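Local coordinates for protein hyaluronidase (Thermobaculum terrenum, PDB 5DIY) that probably removes N-acetylglucosamine from O-GlcNAc-modified substrates as a family 84 glycoside hydrolase, here in a form engineered at the predicted proton donor, at residues C[252-257]-C[270-275]; C[26-31]-C[68-73]; C[265-270]-C[289-294]; C[349-354]-C[381-386]. All blocks are in the same frame, centred on the assembly; numbering follows the deposited sequence.

Interaction 1. Residues C[252-257]-C[270-275]; sequences VGIYAN and YTFAQY
One face of the Phe272 ring is covered by Ala256 CB, 3.6 Å above the plane and offset toward the rim, while Ile254 O sits in the plane at the ring edge, 3.7 Å from Phe272 CZ. The Tyr275 ring is likewise met at its edge, by Ile254 CD1. This is the inner contact of the last beta-alpha unit of a TIM barrel: strand 253-256 runs antiparallel to the helix segment 270-275 behind it, the two axes 10.5 Å apart at 178°. Ile254 and Ala256 point outward from the strand, Tyr255 the other way. In Phe272, CG stands anti to the backbone N (chi1 167°), on a bond that points toward the strand. Ala256 CB makes a CH-pi contact with the ring, 3.8 Å from the Phe272 centroid. An alanine at Phe272 would probably open a gap beneath Ala256 CB and leave Ile254 CG2 without its aromatic partner. Tyr240 meets the same ring edge-to-face, and the hydroxyl of Tyr275 is hydrogen-bonded to the backbone O of Asp244. One step beyond the strand, Asn257 touches the bound N-acetylglucosamine. Closest of the Ile254 side-chain atoms to Phe272 is CG2, 3.7 Å from CE1.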
loop_
_atom_site.group_PDB
_atom_site.type_symbol
_atom_site.label_atom_id
_atom_site.label_comp_id
_atom_site.label_asym_id
_atom_site.label_seq_id
_atom_site.Cartn_x
_atom_site.Cartn_y
_atom_site.Cartn_z
ATOM N N VAL C 252 0.928 -16.973 -13.315
ATOM C CA VAL C 252 -0.433 -17.294 -13.787
ATOM C C VAL C 252 -1.410 -16.116 -13.620
ATOM O O VAL C 252 -2.374 -15.987 -14.378
ATOM C CB VAL C 252 -0.985 -18.584 -13.101
ATOM C CG1 VAL C 252 -1.295 -18.352 -11.629
ATOM C CG2 VAL C 252 -2.220 -19.113 -13.822
ATOM N N GLY C 253 -1.165 -15.268 -12.627
ATOM C CA GLY C 253 -1.972 -14.071 -12.423
ATOM C C GLY C 253 -1.471 -13.217 -11.277
ATOM O O GLY C 253 -0.549 -13.609 -10.555
ATOM N N ILE C 254 -2.075 -12.038 -11.124
ATOM C CA ILE C 254 -1.710 -11.103 -10.067
ATOM C C ILE C 254 -2.973 -10.583 -9.411
ATOM O O ILE C 254 -3.872 -10.102 -10.099
ATOM C CB ILE C 254 -0.875 -9.900 -10.588
ATOM C CG1 ILE C 254 0.274 -10.383 -11.492
ATOM C CG2 ILE C 254 -0.363 -9.070 -9.410
ATOM C CD1 ILE C 254 1.206 -9.302 -12.005
ATOM N N TYR C 255 -3.029 -10.690 -8.084
ATOM C CA TYR C 255 -4.040 -10.011 -7.277
ATOM C C TYR C 255 -3.395 -8.849 -6.506
ATOM O O TYR C 255 -2.421 -9.052 -5.776
ATOM C CB TYR C 255 -4.679 -10.984 -6.284
ATOM C CG TYR C 255 -5.563 -12.038 -6.907
ATOM C CD1 TYR C 255 -5.011 -13.165 -7.518
ATOM C CD2 TYR C 255 -6.955 -11.925 -6.863
ATOM C CE1 TYR C 255 -5.817 -14.145 -8.079
ATOM C CE2 TYR C 255 -7.773 -12.898 -7.421
ATOM C CZ TYR C 255 -7.201 -14.009 -8.025
ATOM O OH TYR C 255 -8.003 -14.978 -8.575
ATOM N N ALA C 256 -3.949 -7.647 -6.664
ATOM C CA ALA C 256 -3.473 -6.467 -5.941
ATOM C C ALA C 256 -4.208 -6.347 -4.616
ATOM O O ALA C 256 -5.439 -6.350 -4.597
ATOM C CB ALA C 256 -3.688 -5.214 -6.771
ATOM N N ASN C 257 -3.463 -6.259 -3.516
ATOM C CA ASN C 257 -4.045 -5.919 -2.217
ATOM C C ASN C 257 -4.157 -4.383 -2.093
ATOM O O ASN C 257 -3.132 -3.697 -2.002
ATOM C CB ASN C 257 -3.210 -6.504 -1.065
ATOM C CG ASN C 257 -3.970 -6.555 0.256
ATOM O OD1 ASN C 257 -5.175 -6.319 0.309
ATOM N ND2 ASN C 257 -3.269 -6.867 1.328
ATOM N N TYR C 270 -6.347 1.448 -11.432
ATOM C CA TYR C 270 -6.484 1.761 -12.858
ATOM C C TYR C 270 -5.179 1.472 -13.602
ATOM O O TYR C 270 -5.190 0.832 -14.648
ATOM C CB TYR C 270 -6.902 3.225 -13.069
ATOM C CG TYR C 270 -7.215 3.594 -14.505
ATOM C CD1 TYR C 270 -6.195 3.865 -15.418
ATOM C CD2 TYR C 270 -8.535 3.680 -14.955
ATOM C CE1 TYR C 270 -6.474 4.198 -16.731
ATOM C CE2 TYR C 270 -8.824 4.021 -16.272
ATOM C CZ TYR C 270 -7.790 4.280 -17.154
ATOM O OH TYR C 270 -8.050 4.621 -18.465
ATOM N N THR C 271 -4.062 1.937 -13.047
ATOM C CA THR C 271 -2.752 1.764 -13.683
ATOM C C THR C 271 -2.312 0.299 -13.668
ATOM O O THR C 271 -1.736 -0.197 -14.643
ATOM C CB THR C 271 -1.664 2.668 -13.054
ATOM O OG1 THR C 271 -1.388 2.274 -11.696
ATOM C CG2 THR C 271 -2.088 4.134 -13.102
ATOM N N PHE C 272 -2.582 -0.365 -12.553
ATOM C CA PHE C 272 -2.392 -1.808 -12.406
ATOM C C PHE C 272 -3.122 -2.578 -13.512
ATOM O O PHE C 272 -2.519 -3.423 -14.169
ATOM C CB PHE C 272 -2.843 -2.217 -10.996
ATOM C CG PHE C 272 -2.995 -3.698 -10.773
ATOM C CD1 PHE C 272 -1.885 -4.530 -10.727
ATOM C CD2 PHE C 272 -4.254 -4.252 -10.535
ATOM C CE1 PHE C 272 -2.020 -5.899 -10.489
ATOM C CE2 PHE C 272 -4.400 -5.617 -10.295
ATOM C CZ PHE C 272 -3.279 -6.443 -10.269
ATOM N N ALA C 273 -4.391 -2.241 -13.744
ATOM C CA ALA C 273 -5.206 -2.874 -14.800
ATOM C C ALA C 273 -4.668 -2.641 -16.216
ATOM O O ALA C 273 -4.704 -3.546 -17.053
ATOM C CB ALA C 273 -6.651 -2.403 -14.711
ATOM N N GLN C 274 -4.182 -1.430 -16.485
ATOM C CA GLN C 274 -3.550 -1.138 -17.775
ATOM C C GLN C 274 -2.261 -1.933 -17.973
ATOM O O GLN C 274 -2.015 -2.426 -19.075
ATOM C CB GLN C 274 -3.290 0.362 -17.952
ATOM C CG GLN C 274 -4.568 1.177 -18.144
ATOM C CD GLN C 274 -4.353 2.432 -18.964
ATOM O OE1 GLN C 274 -5.053 2.676 -19.951
ATOM N NE2 GLN C 274 -3.383 3.237 -18.564
ATOM N N TYR C 275 -1.452 -2.068 -16.917
ATOM C CA TYR C 275 -0.249 -2.912 -16.974
ATOM C C TYR C 275 -0.620 -4.349 -17.324
ATOM O O TYR C 275 -0.008 -4.940 -18.209
ATOM C CB TYR C 275 0.549 -2.891 -15.652
ATOM C CG TYR C 275 1.561 -4.020 -15.548
ATOM C CD1 TYR C 275 2.820 -3.920 -16.151
ATOM C CD2 TYR C 275 1.242 -5.214 -14.886
ATOM C CE1 TYR C 275 3.739 -4.960 -16.078
ATOM C CE2 TYR C 275 2.153 -6.254 -14.804
ATOM C CZ TYR C 275 3.399 -6.129 -15.401
ATOM O OH TYR C 275 4.296 -7.165 -15.307
#

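Interaction 2. Residues C[26-31]-C[68-73]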
loop_
_atom_site.group_PDB
_atom_site.type_symbol
_atom_site.label_atom_id
_atom_site.label_comp_id
_atom_site.label_asym_id
_atom_site.label_seq_id
_atom_site.Cartn_x
_atom_site.Cartn_y
_atom_site.Cartn_z
ATOM N N MET C 26 -16.845 -1.385 -6.536
ATOM C CA MET C 26 -15.546 -1.869 -7.018
ATOM C C MET C 26 -15.696 -2.909 -8.134
ATOM O O MET C 26 -14.905 -2.907 -9.076
ATOM C CB MET C 26 -14.700 -2.441 -5.871
ATOM C CG MET C 26 -13.236 -2.699 -6.225
ATOM S SD MET C 26 -12.319 -1.238 -6.778
ATOM C CE MET C 26 -12.220 -0.294 -5.264
ATOM N N PHE C 27 -16.710 -3.777 -8.051
ATOM C CA PHE C 27 -16.935 -4.772 -9.112
ATOM C C PHE C 27 -17.259 -4.116 -10.455
ATOM O O PHE C 27 -16.846 -4.621 -11.503
ATOM C CB PHE C 27 -18.029 -5.787 -8.741
ATOM C CG PHE C 27 -17.705 -6.664 -7.549
ATOM C CD1 PHE C 27 -16.397 -6.834 -7.075
ATOM C CD2 PHE C 27 -18.727 -7.358 -6.912
ATOM C CE1 PHE C 27 -16.134 -7.651 -5.984
ATOM C CE2 PHE C 27 -18.466 -8.178 -5.818
ATOM C CZ PHE C 27 -17.168 -8.325 -5.352
ATOM N N GLU C 28 -17.980 -2.995 -10.422
ATOM C CA GLU C 28 -18.248 -2.209 -11.637
ATOM C C GLU C 28 -16.968 -1.569 -12.181
ATOM O O GLU C 28 -16.716 -1.625 -13.383
ATOM C CB GLU C 28 -19.316 -1.142 -11.381
ATOM C CG GLU C 28 -20.698 -1.733 -11.128
ATOM C CD GLU C 28 -21.729 -0.725 -10.645
ATOM O OE1 GLU C 28 -21.361 0.399 -10.227
ATOM O OE2 GLU C 28 -22.927 -1.073 -10.669
ATOM N N PHE C 29 -16.164 -0.974 -11.299
ATOM C CA PHE C 29 -14.833 -0.468 -11.673
ATOM C C PHE C 29 -13.947 -1.577 -12.265
ATOM O O PHE C 29 -13.266 -1.366 -13.277
ATOM C CB PHE C 29 -14.143 0.189 -10.468
ATOM C CG PHE C 29 -12.697 0.545 -10.711
ATOM C CD1 PHE C 29 -12.351 1.760 -11.294
ATOM C CD2 PHE C 29 -11.678 -0.338 -10.350
ATOM C CE1 PHE C 29 -11.018 2.083 -11.521
ATOM C CE2 PHE C 29 -10.345 -0.018 -10.578
ATOM C CZ PHE C 29 -10.016 1.196 -11.164
ATOM N N MET C 30 -13.964 -2.751 -11.636
ATOM C CA MET C 30 -13.212 -3.909 -12.137
ATOM C C MET C 30 -13.620 -4.296 -13.564
ATOM O O MET C 30 -12.756 -4.500 -14.421
ATOM C CB MET C 30 -13.365 -5.110 -11.190
ATOM C CG MET C 30 -12.545 -4.987 -9.918
ATOM S SD MET C 30 -12.934 -6.254 -8.702
ATOM C CE MET C 30 -12.030 -7.650 -9.372
ATOM N N GLN C 31 -14.926 -4.374 -13.827
ATOM C CA GLN C 31 -15.405 -4.711 -15.174
ATOM C C GLN C 31 -15.015 -3.647 -16.202
ATOM O O GLN C 31 -14.619 -3.998 -17.318
ATOM C CB GLN C 31 -16.919 -4.940 -15.219
ATOM C CG GLN C 31 -17.409 -5.372 -16.603
ATOM C CD GLN C 31 -18.879 -5.747 -16.640
ATOM O OE1 GLN C 31 -19.701 -5.176 -15.919
ATOM N NE2 GLN C 31 -19.222 -6.699 -17.505
ATOM N N ILE C 68 -21.678 -12.239 -4.709
ATOM C CA ILE C 68 -21.399 -13.319 -5.656
ATOM C C ILE C 68 -22.167 -13.103 -6.959
ATOM O O ILE C 68 -21.611 -13.287 -8.043
ATOM C CB ILE C 68 -21.676 -14.717 -5.032
ATOM C CG1 ILE C 68 -20.634 -15.028 -3.948
ATOM C CG2 ILE C 68 -21.623 -15.822 -6.081
ATOM C CD1 ILE C 68 -21.104 -16.008 -2.894
ATOM N N GLU C 69 -23.433 -12.695 -6.855
ATOM C CA GLU C 69 -24.252 -12.422 -8.045
ATOM C C GLU C 69 -23.765 -11.187 -8.811
ATOM O O GLU C 69 -23.748 -11.195 -10.042
ATOM C CB GLU C 69 -25.737 -12.300 -7.679
ATOM C CG GLU C 69 -26.362 -13.651 -7.326
ATOM C CD GLU C 69 -27.804 -13.565 -6.840
ATOM O OE1 GLU C 69 -28.365 -12.449 -6.757
ATOM O OE2 GLU C 69 -28.378 -14.632 -6.536
ATOM N N LYS C 70 -23.357 -10.141 -8.088
ATOM C CA LYS C 70 -22.802 -8.942 -8.727
ATOM C C LYS C 70 -21.496 -9.264 -9.458
ATOM O O LYS C 70 -21.315 -8.864 -10.610
ATOM C CB LYS C 70 -22.581 -7.819 -7.705
ATOM C CG LYS C 70 -22.148 -6.479 -8.302
ATOM C CD LYS C 70 -23.235 -5.859 -9.164
ATOM C CE LYS C 70 -22.839 -4.475 -9.648
ATOM N NZ LYS C 70 -23.947 -3.829 -10.407
ATOM N N ALA C 71 -20.607 -9.995 -8.783
ATOM C CA ALA C 71 -19.355 -10.468 -9.378
ATOM C C ALA C 71 -19.591 -11.207 -10.693
ATOM O O ALA C 71 -18.936 -10.921 -11.702
ATOM C CB ALA C 71 -18.616 -11.370 -8.397
ATOM N N GLY C 72 -20.532 -12.148 -10.680
ATOM C CA GLY C 72 -20.879 -12.910 -11.874
ATOM C C GLY C 72 -21.390 -12.033 -12.996
ATOM O O GLY C 72 -20.961 -12.174 -14.142
ATOM N N SER C 73 -22.294 -11.112 -12.663
ATOM C CA SER C 73 -22.830 -10.153 -13.643
ATOM C C SER C 73 -21.759 -9.202 -14.201
ATOM O O SER C 73 -21.931 -8.660 -15.287
ATOM C CB SER C 73 -23.989 -9.340 -13.040
ATOM O OG SER C 73 -23.534 -8.427 -12.053
#
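Phe27 and Lys70 cross at a slant: the phenyl ring presents its edge to the lysine, with Lys70 CB in the ring plane and Lys70 CG 3.8 Å from Phe27 CD2. Ala71 CB lies over a face of the same ring, 4.1 Å from Phe27 CE2. On the outer side, Lys70 bends at its second torsion (chi2 66°), which turns CD out of line, and the chain beyond is extended as far as the ammonium. Glu28, stretched beyond CG, comes across to meet it, and Lys70 NZ donates to Glu28 OE2 at 3.0 Å in a salt bridge. The nitrogen approaches the anti side of that oxygen, 24° out of the carboxylate plane. Near the end of its helix, Ser73 OG donates to Lys70 O at 2.7 Å. Beneath, Tyr38 meets Phe27 edge-to-face and Phe78 touches Ala71. The segments run nearly parallel, at 16° with axes 9.6 Å apart, as do neighbouring helices of the outer layer of a TIM barrel, here the first two.

Interaction 3. Residues C[265-270]-C[289-294]; sequences SKLPLY and RQAVST
The helix that follows the last strand of the TIM barrel meets the next helix of the chain here, with Tyr270 packed against Ala291, and Leu267 against Ala291 and Val292, at an angle of 137° between the segment directions. Tyr270 has CG anti to the backbone N (chi1 -174°), and its ring lies against the backbone of the other helix: Ala291 CA sits over one face, 3.9 Å from the centroid, and Ala291 CB comes to 3.4 Å from Tyr270 CD1. At the far end of the ring, Gln290 NE2 lies 3.2 Å from Tyr270 OH, the amide plane turned 78° from the ring. A water in the ring plane is 2.6 Å from Tyr270 OH and donates to Thr294 OG1 at 3.2 Å, bridging the helices; that same threonine hydroxyl donates back to Gln290 O. A phenylalanine in place of Tyr270 would keep the ring over Ala291 but would probably cost this water its short bond and break the bridge to Thr294. Farther along, Leu267 CD2 touches Ala291 CB at 3.7 Å and Val292 CG2 at 3.9 Å. Helix 301-308 joins this apolar patch, with Met304 against both Leu267 and Val292, whereas Phe29 of helix 20-32 packs on Lys266 and Leu269 of helix 262-277.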
loop_
_atom_site.group_PDB
_atom_site.type_symbol
_atom_site.label_atom_id
_atom_site.label_comp_id
_atom_site.label_asym_id
_atom_site.label_seq_id
_atom_site.Cartn_x
_atom_site.Cartn_y
_atom_site.Cartn_z
ATOM N N SER C 265 -7.996 3.981 -3.879
ATOM C CA SER C 265 -7.309 2.845 -4.523
ATOM C C SER C 265 -7.540 2.770 -6.028
ATOM O O SER C 265 -6.716 2.218 -6.746
ATOM C CB SER C 265 -7.726 1.504 -3.898
ATOM O OG SER C 265 -7.308 1.398 -2.557
ATOM N N LYS C 266 -8.648 3.324 -6.507
ATOM C CA LYS C 266 -8.978 3.260 -7.931
ATOM C C LYS C 266 -7.938 3.905 -8.838
ATOM O O LYS C 266 -7.800 3.491 -9.989
ATOM C CB LYS C 266 -10.357 3.859 -8.205
ATOM C CG LYS C 266 -11.501 3.053 -7.610
ATOM C CD LYS C 266 -12.827 3.732 -7.886
ATOM C CE LYS C 266 -13.992 2.989 -7.253
ATOM N NZ LYS C 266 -15.278 3.621 -7.673
ATOM N N LEU C 267 -7.217 4.903 -8.320
ATOM C CA LEU C 267 -6.172 5.582 -9.084
ATOM C C LEU C 267 -5.010 4.617 -9.427
ATOM O O LEU C 267 -4.738 4.399 -10.606
ATOM C CB LEU C 267 -5.705 6.869 -8.366
ATOM C CG LEU C 267 -5.351 8.086 -9.216
ATOM C CD1 LEU C 267 -4.817 9.188 -8.306
ATOM C CD2 LEU C 267 -4.340 7.737 -10.295
ATOM N N PRO C 268 -4.345 4.017 -8.415
ATOM C CA PRO C 268 -3.312 3.017 -8.735
ATOM C C PRO C 268 -3.844 1.718 -9.334
ATOM O O PRO C 268 -3.165 1.121 -10.175
ATOM C CB PRO C 268 -2.638 2.750 -7.379
ATOM C CG PRO C 268 -3.627 3.181 -6.364
ATOM C CD PRO C 268 -4.343 4.339 -6.977
ATOM N N LEU C 269 -5.040 1.287 -8.926
ATOM C CA LEU C 269 -5.665 0.088 -9.518
ATOM C C LEU C 269 -5.957 0.243 -11.012
ATOM O O LEU C 269 -5.816 -0.725 -11.773
ATOM C CB LEU C 269 -6.929 -0.333 -8.755
ATOM C CG LEU C 269 -6.715 -0.894 -7.339
ATOM C CD1 LEU C 269 -8.067 -1.139 -6.685
ATOM C CD2 LEU C 269 -5.868 -2.161 -7.341
ATOM N N TYR C 270 -6.347 1.448 -11.432
ATOM C CA TYR C 270 -6.484 1.761 -12.858
ATOM C C TYR C 270 -5.179 1.472 -13.602
ATOM O O TYR C 270 -5.190 0.832 -14.648
ATOM C CB TYR C 270 -6.902 3.225 -13.069
ATOM C CG TYR C 270 -7.215 3.594 -14.505
ATOM C CD1 TYR C 270 -6.195 3.865 -15.418
ATOM C CD2 TYR C 270 -8.535 3.680 -14.955
ATOM C CE1 TYR C 270 -6.474 4.198 -16.731
ATOM C CE2 TYR C 270 -8.824 4.021 -16.272
ATOM C CZ TYR C 270 -7.790 4.280 -17.154
ATOM O OH TYR C 270 -8.050 4.621 -18.465
ATOM N N ARG C 289 -1.835 9.523 -15.593
ATOM C CA ARG C 289 -2.521 10.729 -16.108
ATOM C C ARG C 289 -3.875 10.424 -16.748
ATOM O O ARG C 289 -4.833 11.174 -16.558
ATOM C CB ARG C 289 -1.634 11.482 -17.108
ATOM C CG ARG C 289 -0.413 12.116 -16.462
ATOM C CD ARG C 289 0.633 12.524 -17.492
ATOM N NE ARG C 289 0.102 13.502 -18.442
ATOM C CZ ARG C 289 -0.098 14.802 -18.189
ATOM N NH1 ARG C 289 0.191 15.337 -17.002
ATOM N NH2 ARG C 289 -0.601 15.583 -19.145
ATOM N N GLN C 290 -3.954 9.336 -17.512
ATOM C CA GLN C 290 -5.241 8.873 -18.036
ATOM C C GLN C 290 -6.183 8.461 -16.894
ATOM O O GLN C 290 -7.385 8.747 -16.945
ATOM C CB GLN C 290 -5.066 7.723 -19.031
ATOM C CG GLN C 290 -6.311 7.460 -19.868
ATOM C CD GLN C 290 -6.066 6.481 -21.000
ATOM O OE1 GLN C 290 -6.163 6.841 -22.176
ATOM N NE2 GLN C 290 -5.744 5.234 -20.653
ATOM N N ALA C 291 -5.632 7.800 -15.874
ATOM C CA ALA C 291 -6.385 7.434 -14.668
ATOM C C ALA C 291 -6.997 8.655 -13.985
ATOM O O ALA C 291 -8.199 8.668 -13.710
ATOM C CB ALA C 291 -5.498 6.684 -13.683
ATOM N N VAL C 292 -6.166 9.666 -13.716
ATOM C CA VAL C 292 -6.615 10.923 -13.088
ATOM C C VAL C 292 -7.716 11.609 -13.917
ATOM O O VAL C 292 -8.723 12.031 -13.359
ATOM C CB VAL C 292 -5.436 11.911 -12.839
ATOM C CG1 VAL C 292 -5.935 13.309 -12.468
ATOM C CG2 VAL C 292 -4.516 11.389 -11.742
ATOM N N SER C 293 -7.514 11.714 -15.231
ATOM C CA SER C 293 -8.501 12.332 -16.138
ATOM C C SER C 293 -9.863 11.630 -16.112
ATOM O O SER C 293 -10.887 12.275 -15.882
ATOM C CB SER C 293 -7.975 12.347 -17.571
ATOM O OG SER C 293 -6.733 13.015 -17.633
ATOM N N THR C 294 -9.857 10.317 -16.339
ATOM C CA THR C 294 -11.068 9.483 -16.315
ATOM C C THR C 294 -11.797 9.547 -14.972
ATOM O O THR C 294 -12.999 9.822 -14.919
ATOM C CB THR C 294 -10.724 8.000 -16.589
ATOM O OG1 THR C 294 -10.080 7.878 -17.861
ATOM C CG2 THR C 294 -11.987 7.120 -16.576
HETATM O O HOH W 1 -10.542 4.989 -19.062
#

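Interaction 4. Residues C[349-354]-C[381-386]; sequences EEIISM and LWTDYL
Met354 reaches across to two residues of the facing helix. Its CB rests 3.8 Å from Thr383 CG2, its SD lies 3.9 Å from Leu386 CD1, and a bend at the third torsion (chi3 77°) brings CE back to 3.5 Å from Thr383 OG1. The Met354 and Leu386 side chains cross at about a right angle. One turn earlier, Ile351 crosses Leu386 obliquely, with CG1 4.0 Å from Leu386 CB and CD1 3.6 Å from Leu386 O. The polar element is the hydroxyl of Thr383, which bonds within its own helix to Tyr379 O and accepts from a water at 2.7 Å; that water also donates, weakly, to Met354 O. The segments run antiparallel at 154°, their axes 9.9 Å apart, as in an antiparallel helical bundle. Around this pair, Leu386 also touches Phe328 of helix 322-336 and Phe444 of helix 440-451, while Glu350 forms a salt bridge with Lys306.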
loop_
_atom_site.group_PDB
_atom_site.type_symbol
_atom_site.label_atom_id
_atom_site.label_comp_id
_atom_site.label_asym_id
_atom_site.label_seq_id
_atom_site.Cartn_x
_atom_site.Cartn_y
_atom_site.Cartn_z
ATOM N N GLU C 349 7.672 30.781 -5.736
ATOM C CA GLU C 349 6.964 30.120 -6.838
ATOM C C GLU C 349 6.434 28.746 -6.405
ATOM O O GLU C 349 5.321 28.365 -6.771
ATOM C CB GLU C 349 7.880 29.984 -8.079
ATOM C CG GLU C 349 8.190 31.304 -8.807
ATOM C CD GLU C 349 9.264 31.210 -9.923
ATOM O OE1 GLU C 349 10.023 30.211 -10.004
ATOM O OE2 GLU C 349 9.368 32.174 -10.729
ATOM N N GLU C 350 7.226 28.015 -5.614
ATOM C CA GLU C 350 6.813 26.699 -5.114
ATOM C C GLU C 350 5.626 26.782 -4.145
ATOM O O GLU C 350 4.690 25.969 -4.211
ATOM C CB GLU C 350 7.992 25.994 -4.430
ATOM C CG GLU C 350 7.814 24.498 -4.291
ATOM C CD GLU C 350 7.635 23.817 -5.633
ATOM O OE1 GLU C 350 8.363 24.158 -6.589
ATOM O OE2 GLU C 350 6.757 22.946 -5.743
ATOM N N ILE C 351 5.657 27.774 -3.258
ATOM C CA ILE C 351 4.539 28.023 -2.343
ATOM C C ILE C 351 3.243 28.299 -3.122
ATOM O O ILE C 351 2.210 27.685 -2.830
ATOM C CB ILE C 351 4.852 29.172 -1.364
ATOM C CG1 ILE C 351 5.937 28.728 -0.365
ATOM C CG2 ILE C 351 3.599 29.621 -0.611
ATOM C CD1 ILE C 351 6.709 29.874 0.262
ATOM N N ILE C 352 3.313 29.203 -4.105
ATOM C CA ILE C 352 2.161 29.534 -4.953
ATOM C C ILE C 352 1.617 28.267 -5.613
ATOM O O ILE C 352 0.407 28.030 -5.598
ATOM C CB ILE C 352 2.517 30.580 -6.047
ATOM C CG1 ILE C 352 2.716 31.976 -5.428
ATOM C CG2 ILE C 352 1.449 30.641 -7.147
ATOM C CD1 ILE C 352 1.433 32.717 -5.079
ATOM N N SER C 353 2.520 27.474 -6.184
ATOM C CA SER C 353 2.168 26.211 -6.851
ATOM C C SER C 353 1.407 25.260 -5.917
ATOM O O SER C 353 0.390 24.681 -6.310
ATOM C CB SER C 353 3.436 25.546 -7.403
ATOM O OG SER C 353 3.137 24.381 -8.147
ATOM N N MET C 354 1.883 25.155 -4.671
ATOM C CA MET C 354 1.264 24.310 -3.648
ATOM C C MET C 354 -0.091 24.853 -3.167
ATOM O O MET C 354 -1.018 24.074 -2.942
ATOM C CB MET C 354 2.219 24.116 -2.447
ATOM C CG MET C 354 3.468 23.303 -2.778
ATOM S SD MET C 354 4.677 23.145 -1.442
ATOM C CE MET C 354 3.903 21.921 -0.397
ATOM N N LEU C 381 -1.079 22.750 5.661
ATOM C CA LEU C 381 -0.293 23.142 6.834
ATOM C C LEU C 381 1.204 23.290 6.506
ATOM O O LEU C 381 1.805 24.316 6.825
ATOM C CB LEU C 381 -0.507 22.163 8.002
ATOM C CG LEU C 381 -1.566 22.484 9.080
ATOM C CD1 LEU C 381 -2.717 23.363 8.594
ATOM C CD2 LEU C 381 -2.096 21.209 9.720
ATOM N N TRP C 382 1.794 22.291 5.847
ATOM C CA TRP C 382 3.219 22.376 5.469
ATOM C C TRP C 382 3.475 23.590 4.572
ATOM O O TRP C 382 4.505 24.243 4.692
ATOM C CB TRP C 382 3.706 21.098 4.765
ATOM C CG TRP C 382 3.957 19.904 5.660
ATOM C CD1 TRP C 382 3.380 18.675 5.553
ATOM C CD2 TRP C 382 4.872 19.820 6.761
ATOM N NE1 TRP C 382 3.861 17.833 6.527
ATOM C CE2 TRP C 382 4.782 18.510 7.280
ATOM C CE3 TRP C 382 5.751 20.728 7.367
ATOM C CZ2 TRP C 382 5.539 18.083 8.378
ATOM C CZ3 TRP C 382 6.502 20.304 8.458
ATOM C CH2 TRP C 382 6.390 18.991 8.952
ATOM N N THR C 383 2.516 23.886 3.694
ATOM C CA THR C 383 2.555 25.065 2.822
ATOM C C THR C 383 2.503 26.380 3.613
ATOM O O THR C 383 3.265 27.307 3.316
ATOM C CB THR C 383 1.403 25.028 1.794
ATOM O OG1 THR C 383 1.338 23.724 1.194
ATOM C CG2 THR C 383 1.586 26.091 0.710
ATOM N N ASP C 384 1.622 26.451 4.613
ATOM C CA ASP C 384 1.557 27.605 5.526
ATOM C C ASP C 384 2.905 27.845 6.202
ATOM O O ASP C 384 3.329 28.990 6.370
ATOM C CB ASP C 384 0.494 27.413 6.630
ATOM C CG ASP C 384 -0.940 27.441 6.111
ATOM O OD1 ASP C 384 -1.221 28.045 5.062
ATOM O OD2 ASP C 384 -1.804 26.847 6.782
ATOM N N TYR C 385 3.586 26.762 6.573
ATOM C CA TYR C 385 4.852 26.875 7.303
ATOM C C TYR C 385 5.987 27.338 6.383
ATOM O O TYR C 385 6.825 28.150 6.789
ATOM C CB TYR C 385 5.215 25.564 8.009
ATOM C CG TYR C 385 4.122 24.943 8.863
ATOM C CD1 TYR C 385 3.007 25.681 9.311
ATOM C CD2 TYR C 385 4.211 23.607 9.250
ATOM C CE1 TYR C 385 2.019 25.092 10.089
ATOM C CE2 TYR C 385 3.233 23.017 10.034
ATOM C CZ TYR C 385 2.136 23.761 10.448
ATOM O OH TYR C 385 1.166 23.166 11.227
ATOM N N LEU C 386 6.009 26.834 5.149
ATOM C CA LEU C 386 6.974 27.300 4.146
ATOM C C LEU C 386 6.843 28.796 3.869
ATOM O O LEU C 386 7.841 29.480 3.672
ATOM C CB LEU C 386 6.817 26.538 2.829
ATOM C CG LEU C 386 7.396 25.128 2.796
ATOM C CD1 LEU C 386 6.958 24.429 1.513
ATOM C CD2 LEU C 386 8.917 25.155 2.900
HETATM O O HOH W 2 -1.021 23.829 -0.090
#

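Interactions 1 and 2 lie in the TIM barrel and interaction 3 packs the next helix against it; the three touch one another. Interactions 1 and 3 share helix 262-277, centres 13 Å apart, so its one side faces the last strand and another the following helix; Ala256 CB also meets Leu269 CD2 at 3.8 Å. Phe29 links interaction 2 to this helix, its CZ 3.4 Å from Lys266 O. Interaction 1 is the one closest to the sugar: through Asn257 it reaches the sugar site, and the side chain of Ala256 is about 8 Å from that of the sugar-binding Asn223. Interaction 4 belongs to the C-terminal helical part, its nearest atoms about 13 Å from interaction 3 and about 21 Å from interaction 1.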